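Local coordinates for fatty acid multifunctional protein (atmfp2) (Arabidopsis thaliana, PDB 2WTB), which carries out successive steps of peroxisomal fatty acid beta-oxidation during seed germination, acting as enoyl-CoA hydratase on long-chain substrates and as 3-hydroxyacyl-CoA dehydrogenase, at residues A[91-94]-A[95-99]; A[200-203]-A[204-207]; A[325-328]-A[329-333]. All blocks are in the same frame, centred on the assembly; numbering follows the deposited sequence.

Interaction 1 (A[91-94]-A[95-99])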
loop_
_atom_site.group_PDB
_atom_site.type_symbol
_atom_site.label_atom_id
_atom_site.label_comp_id
_atom_site.label_asym_id
_atom_site.label_seq_id
_atom_site.Cartn_x
_atom_site.Cartn_y
_atom_site.Cartn_z
ATOM N N ILE A 91 8.026 -8.910 -29.025
ATOM C CA ILE A 91 7.986 -8.833 -30.479
ATOM C C ILE A 91 8.125 -10.190 -31.167
ATOM O O ILE A 91 7.242 -10.605 -31.915
ATOM C CB ILE A 91 9.070 -7.877 -31.002
ATOM C CG1 ILE A 91 8.899 -6.496 -30.366
ATOM C CG2 ILE A 91 9.019 -7.783 -32.517
ATOM C CD1 ILE A 91 10.017 -5.539 -30.685
ATOM N N ASP A 92 9.233 -10.879 -30.915
ATOM C CA ASP A 92 9.516 -12.138 -31.600
ATOM C C ASP A 92 8.563 -13.266 -31.214
ATOM O O ASP A 92 8.115 -14.024 -32.072
ATOM C CB ASP A 92 10.963 -12.575 -31.365
ATOM C CG ASP A 92 11.950 -11.805 -32.218
ATOM O OD1 ASP A 92 13.121 -12.231 -32.302
ATOM O OD2 ASP A 92 11.555 -10.779 -32.809
ATOM N N ILE A 93 8.259 -13.376 -29.924
ATOM C CA ILE A 93 7.425 -14.470 -29.434
ATOM C C ILE A 93 5.937 -14.147 -29.498
ATOM O O ILE A 93 5.165 -14.855 -30.143
ATOM C CB ILE A 93 7.787 -14.860 -27.987
ATOM C CG1 ILE A 93 9.264 -15.244 -27.896
ATOM C CG2 ILE A 93 6.907 -16.005 -27.508
ATOM C CD1 ILE A 93 9.685 -16.269 -28.920
ATOM N N ILE A 94 5.539 -13.077 -28.823
ATOM C CA ILE A 94 4.128 -12.725 -28.718
ATOM C C ILE A 94 3.544 -12.177 -30.021
ATOM O O ILE A 94 2.469 -12.599 -30.454
ATOM C CB ILE A 94 3.891 -11.716 -27.579
ATOM C CG1 ILE A 94 4.030 -12.408 -26.222
ATOM C CG2 ILE A 94 2.523 -11.082 -27.704
ATOM C CD1 ILE A 94 3.681 -11.520 -25.050
ATOM N N THR A 95 4.255 -11.245 -30.646
ATOM C CA THR A 95 3.738 -10.549 -31.823
ATOM C C THR A 95 3.910 -11.334 -33.120
ATOM O O THR A 95 2.959 -11.502 -33.884
ATOM C CB THR A 95 4.390 -9.166 -31.979
ATOM O OG1 THR A 95 4.067 -8.358 -30.840
ATOM C CG2 THR A 95 3.893 -8.476 -33.240
ATOM N N ASP A 96 5.123 -11.812 -33.364
ATOM C CA ASP A 96 5.434 -12.501 -34.611
ATOM C C ASP A 96 5.035 -13.973 -34.584
ATOM O O ASP A 96 4.266 -14.429 -35.428
ATOM C CB ASP A 96 6.921 -12.358 -34.941
ATOM C CG ASP A 96 7.299 -10.937 -35.315
ATOM O OD1 ASP A 96 6.384 -10.142 -35.625
ATOM O OD2 ASP A 96 8.507 -10.615 -35.303
ATOM N N LEU A 97 5.562 -14.711 -33.613
ATOM C CA LEU A 97 5.307 -16.143 -33.522
ATOM C C LEU A 97 3.833 -16.441 -33.277
ATOM O O LEU A 97 3.224 -17.237 -33.991
ATOM C CB LEU A 97 6.157 -16.769 -32.413
ATOM C CG LEU A 97 5.965 -18.266 -32.159
ATOM C CD1 LEU A 97 6.273 -19.070 -33.412
ATOM C CD2 LEU A 97 6.834 -18.729 -31.002
ATOM N N LEU A 98 3.263 -15.791 -32.268
ATOM C CA LEU A 98 1.908 -16.099 -31.828
ATOM C C LEU A 98 0.835 -15.361 -32.626
ATOM O O LEU A 98 0.035 -15.980 -33.324
ATOM C CB LEU A 98 1.760 -15.810 -30.328
ATOM C CG LEU A 98 0.483 -16.287 -29.626
ATOM C CD1 LEU A 98 0.720 -16.464 -28.130
ATOM C CD2 LEU A 98 -0.681 -15.339 -29.878
ATOM N N GLU A 99 0.822 -14.037 -32.517
ATOM C CA GLU A 99 -0.249 -13.243 -33.106
ATOM C C GLU A 99 -0.254 -13.285 -34.633
ATOM O O GLU A 99 -1.316 -13.261 -35.253
ATOM C CB GLU A 99 -0.172 -11.797 -32.618
ATOM C CG GLU A 99 -1.376 -10.949 -33.003
ATOM C CD GLU A 99 -1.203 -9.496 -32.606
ATOM O OE1 GLU A 99 -0.145 -8.912 -32.932
ATOM O OE2 GLU A 99 -2.122 -8.942 -31.966
#

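Interaction 2 (A[200-203]-A[204-207])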
loop_
_atom_site.group_PDB
_atom_site.type_symbol
_atom_site.label_atom_id
_atom_site.label_comp_id
_atom_site.label_asym_id
_atom_site.label_seq_id
_atom_site.Cartn_x
_atom_site.Cartn_y
_atom_site.Cartn_z
ATOM N N TRP A 200 -14.789 -21.347 -30.527
ATOM C CA TRP A 200 -14.505 -20.042 -31.109
ATOM C C TRP A 200 -13.318 -20.144 -32.064
ATOM O O TRP A 200 -13.341 -19.583 -33.160
ATOM C CB TRP A 200 -14.214 -19.022 -30.004
ATOM C CG TRP A 200 -14.327 -17.593 -30.444
ATOM C CD1 TRP A 200 -13.433 -16.896 -31.205
ATOM C CD2 TRP A 200 -15.389 -16.679 -30.138
ATOM N NE1 TRP A 200 -13.877 -15.610 -31.399
ATOM C CE2 TRP A 200 -15.075 -15.451 -30.753
ATOM C CE3 TRP A 200 -16.578 -16.784 -29.409
ATOM C CZ2 TRP A 200 -15.906 -14.336 -30.662
ATOM C CZ3 TRP A 200 -17.402 -15.672 -29.318
ATOM C CH2 TRP A 200 -17.061 -14.466 -29.940
ATOM N N ALA A 201 -12.290 -20.876 -31.645
ATOM C CA ALA A 201 -11.075 -21.032 -32.438
ATOM C C ALA A 201 -11.338 -21.665 -33.803
ATOM O O ALA A 201 -10.773 -21.240 -34.809
ATOM C CB ALA A 201 -10.043 -21.835 -31.669
ATOM N N LEU A 202 -12.194 -22.682 -33.835
ATOM C CA LEU A 202 -12.522 -23.347 -35.094
ATOM C C LEU A 202 -13.507 -22.526 -35.919
ATOM O O LEU A 202 -13.613 -22.709 -37.130
ATOM C CB LEU A 202 -13.058 -24.762 -34.856
ATOM C CG LEU A 202 -12.035 -25.799 -34.386
ATOM C CD1 LEU A 202 -12.563 -27.208 -34.603
ATOM C CD2 LEU A 202 -10.717 -25.616 -35.116
ATOM N N ASP A 203 -14.228 -21.626 -35.258
ATOM C CA ASP A 203 -15.079 -20.675 -35.961
ATOM C C ASP A 203 -14.224 -19.760 -36.836
ATOM O O ASP A 203 -14.569 -19.476 -37.983
ATOM C CB ASP A 203 -15.894 -19.841 -34.970
ATOM C CG ASP A 203 -17.187 -20.521 -34.554
ATOM O OD1 ASP A 203 -17.642 -21.433 -35.277
ATOM O OD2 ASP A 203 -17.755 -20.134 -33.510
ATOM N N ILE A 204 -13.104 -19.306 -36.283
ATOM C CA ILE A 204 -12.185 -18.438 -37.008
ATOM C C ILE A 204 -11.559 -19.177 -38.186
ATOM O O ILE A 204 -11.486 -18.649 -39.292
ATOM C CB ILE A 204 -11.074 -17.906 -36.088
ATOM C CG1 ILE A 204 -11.668 -17.037 -34.977
ATOM C CG2 ILE A 204 -10.044 -17.127 -36.889
ATOM C CD1 ILE A 204 -10.648 -16.576 -33.951
ATOM N N VAL A 205 -11.110 -20.403 -37.938
ATOM C CA VAL A 205 -10.545 -21.238 -38.990
ATOM C C VAL A 205 -11.551 -21.452 -40.118
ATOM O O VAL A 205 -11.175 -21.562 -41.286
ATOM C CB VAL A 205 -10.107 -22.610 -38.441
ATOM C CG1 VAL A 205 -9.905 -23.598 -39.575
ATOM C CG2 VAL A 205 -8.842 -22.470 -37.610
ATOM N N GLY A 206 -12.832 -21.497 -39.761
ATOM C CA GLY A 206 -13.888 -21.761 -40.721
ATOM C C GLY A 206 -14.586 -20.513 -41.225
ATOM O O GLY A 206 -15.546 -20.597 -41.993
ATOM N N ARG A 207 -14.109 -19.354 -40.783
ATOM C CA ARG A 207 -14.620 -18.074 -41.263
ATOM C C ARG A 207 -16.036 -17.777 -40.787
ATOM O O ARG A 207 -16.731 -16.951 -41.378
ATOM C CB ARG A 207 -14.567 -18.013 -42.791
ATOM C CG ARG A 207 -13.174 -18.161 -43.370
ATOM C CD ARG A 207 -13.234 -18.532 -44.840
ATOM N NE ARG A 207 -13.959 -19.782 -45.054
ATOM C CZ ARG A 207 -13.406 -20.989 -44.977
ATOM N NH1 ARG A 207 -12.116 -21.112 -44.691
ATOM N NH2 ARG A 207 -14.141 -22.071 -45.189
#

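Interaction 3 (A[325-328]-A[329-333])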
loop_
_atom_site.group_PDB
_atom_site.type_symbol
_atom_site.label_atom_id
_atom_site.label_comp_id
_atom_site.label_asym_id
_atom_site.label_seq_id
_atom_site.Cartn_x
_atom_site.Cartn_y
_atom_site.Cartn_z
ATOM N N SER A 325 -15.560 3.898 17.894
ATOM C CA SER A 325 -16.549 3.756 16.828
ATOM C C SER A 325 -15.880 3.453 15.491
ATOM O O SER A 325 -16.473 2.816 14.619
ATOM C CB SER A 325 -17.413 5.015 16.713
ATOM O OG SER A 325 -16.646 6.132 16.296
ATOM N N GLY A 326 -14.644 3.919 15.335
ATOM C CA GLY A 326 -13.877 3.655 14.133
ATOM C C GLY A 326 -13.520 2.187 14.005
ATOM O O GLY A 326 -13.726 1.579 12.955
ATOM N N ILE A 327 -12.980 1.620 15.081
ATOM C CA ILE A 327 -12.624 0.207 15.109
ATOM C C ILE A 327 -13.827 -0.653 14.741
ATOM O O ILE A 327 -13.770 -1.456 13.809
ATOM C CB ILE A 327 -12.126 -0.224 16.503
ATOM C CG1 ILE A 327 -11.172 0.819 17.085
ATOM C CG2 ILE A 327 -11.462 -1.592 16.432
ATOM C CD1 ILE A 327 -9.909 1.000 16.290
ATOM N N ALA A 328 -14.913 -0.475 15.484
ATOM C CA ALA A 328 -16.137 -1.232 15.256
ATOM C C ALA A 328 -16.520 -1.231 13.782
ATOM O O ALA A 328 -16.913 -2.260 13.234
ATOM C CB ALA A 328 -17.267 -0.672 16.103
ATOM N N THR A 329 -16.401 -0.071 13.144
ATOM C CA THR A 329 -16.712 0.061 11.724
ATOM C C THR A 329 -15.867 -0.893 10.887
ATOM O O THR A 329 -16.394 -1.650 10.072
ATOM C CB THR A 329 -16.488 1.502 11.227
ATOM O OG1 THR A 329 -17.452 2.375 11.829
ATOM C CG2 THR A 329 -16.625 1.570 9.713
ATOM N N ALA A 330 -14.556 -0.853 11.098
ATOM C CA ALA A 330 -13.630 -1.711 10.367
ATOM C C ALA A 330 -13.949 -3.191 10.566
ATOM O O ALA A 330 -13.839 -3.991 9.635
ATOM C CB ALA A 330 -12.199 -1.418 10.787
ATOM N N LEU A 331 -14.349 -3.547 11.783
ATOM C CA LEU A 331 -14.616 -4.940 12.128
ATOM C C LEU A 331 -15.882 -5.496 11.473
ATOM O O LEU A 331 -15.836 -6.533 10.811
ATOM C CB LEU A 331 -14.672 -5.116 13.650
ATOM C CG LEU A 331 -13.332 -5.091 14.393
ATOM C CD1 LEU A 331 -13.542 -4.933 15.893
ATOM C CD2 LEU A 331 -12.525 -6.345 14.094
ATOM N N ILE A 332 -17.009 -4.814 11.657
ATOM C CA ILE A 332 -18.268 -5.261 11.060
ATOM C C ILE A 332 -18.221 -5.218 9.534
ATOM O O ILE A 332 -18.897 -5.999 8.863
ATOM C CB ILE A 332 -19.479 -4.442 11.558
ATOM C CG1 ILE A 332 -19.288 -2.955 11.251
ATOM C CG2 ILE A 332 -19.704 -4.665 13.046
ATOM C CD1 ILE A 332 -20.456 -2.093 11.677
ATOM N N LEU A 333 -17.422 -4.305 8.990
ATOM C CA LEU A 333 -17.228 -4.229 7.548
ATOM C C LEU A 333 -16.583 -5.508 7.025
ATOM O O LEU A 333 -16.585 -5.769 5.822
ATOM C CB LEU A 333 -16.372 -3.017 7.174
ATOM C CG LEU A 333 -17.072 -1.655 7.161
ATOM C CD1 LEU A 333 -16.121 -0.557 6.692
ATOM C CD2 LEU A 333 -18.317 -1.699 6.287
#

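Interaction 1 (A[91-94]-A[95-99])
T95 and D96 both send a backbone N-H to the carbonyl of I91, and the pair shows how a helix widens. The bond from T95 N is weak, whereas D96 N lies 2.8 Å from I91 O and nearly in line with its C=O bond; this i to i+5 bonding defines the pi-type turns of helix 88-99, in the crotonase-like part of the chain. T95 lays CB 3.2 Å from I91 O, while its hydroxyl bonds S90 O and R153. D96 follows, its CG beside the backbone N (chi1 -69°), which brings OD2 to 3.9 Å from D92 OD2, the carboxylate planes 27° apart. A salt bridge from D96 to R264 of helix 263-277 probably eases this closeness of like charges. L97 continues the wide turn by bonding its N to D92 O. Its CD2 meets I93 CD1 loosely at 4.3 Å, on the face where K40 of helix 33-46 touches both residues. L98 bonds I93 O through its N and packs its side chain against L120 of helix 116-123. Beside it, I94 has its side chain about 5 Å from that of E119, the predicted nucleophile. E99 pairs its carboxylate with R153 and closes the last wide turn with N 3.0 Å from I94 O.

Interaction 2 (A[200-203]-A[204-207])
G206 N is shared between two carbonyls of the preceding turn, L202 O at 3.0 Å and D203 O at 3.2 Å, and both bonds are weak. Such divided loyalty marks a helix that is coming to its end. One residue on, R207 takes a positive phi of 70° and closes a Schellman motif, its N turned back to I204 O at 3.1 Å. A CB on G206 would probably lie close to L202 O. Upstream the helix keeps its regular i to i+4 pattern: I204 N bonds W200 O at 3.1 Å, and V205 N reaches A201 O in a longer but nearly straight bond. The side-chain contact follows the same spacing. I204 CD1 comes to the edge of the W200 indole, near the ring plane, 3.9 Å from W200 CD1. The indole is placed by its CG standing anti to the backbone N (chi1 -162°), while I204 CG1 sits beside its own N and rests over W200 O. On the flank, L202 CD2 and V205 CG2 are barely in touch at 4.4 Å. The buried D203 carboxylate is paired with two arginines, R199 and R208, which probably balance its charge. K209 makes a cation-pi contact with the indole. Helix 193-205 lies on the large sheet of the crotonase-like region, with W200 against A126 and I128 of strand 126-129, W200 and A201 against V106 of strand 105-109, and I204 against P104 just before that strand.

Interaction 3 (A[325-328]-A[329-333])
S325 O is held twice by T329, through the hydroxyl OG1 at 3.0 Å and the backbone N at 3.2 Å, the two donors arriving from opposite faces of the carbonyl plane. The hydroxyl can reach back because OG1 stands beside its own backbone N (chi1 -68°), a familiar way for a threonine within a helix to satisfy its side chain. This helix, 322-332, joins strands 315-318 and 338-341 in a beta-alpha-beta unit, and the glycine pattern of G319, G321 and G324 before and within it is consistent with a Rossmann-type dinucleotide fold. One turn further, I332 shows how a branched side chain settles over a carbonyl. Its CB lies 3.8 Å from A328 O, and CG1, set between the backbone N and the carbonyl carbon (chi1 58°), comes to 3.2 Å of the same oxygen. CG2 meets that oxygen at 3.7 Å, and the tip, CD1, still lies 3.9 Å away from it. I332 N bonds A328 O almost straight, with an N-H...O angle of 177°. On another side of the helix I327 CG2 and L331 CD1 lie alongside each other, with both residues touching I317 of strand 315-318. A valine in place of T329 is likely to leave S325 O without its second donor and N358 of helix 345-361 without its weak hydroxyl partner. The chemistry is that of a buried helix: the hydroxyls of S325 and T329 are turned back onto backbone carbonyls, S325 OG bonding G321 O and L322 O, which probably lowers the cost of burying them among aliphatic side chains.

How the interactions relate
Each interaction is local to a different helix, and the three share no element. Interactions 1 and 2 share the crotonase-like region, with centres about 20 Å apart and nearest atoms about 10 Å apart; interaction 3, about 50 Å or more from either between centres, belongs to the NAD-binding region. Every touching residue of interaction 3 is buried, and its polar groups are met mainly by main-chain carbonyls. Interactions 1 and 2 are partly buried and draw on arginines to balance their carboxylates. The backbones contrast too: 91-99 widens into pi-type turns, 200-207 runs out in a glycine and a Schellman turn, and 325-332 keeps regular alpha spacing.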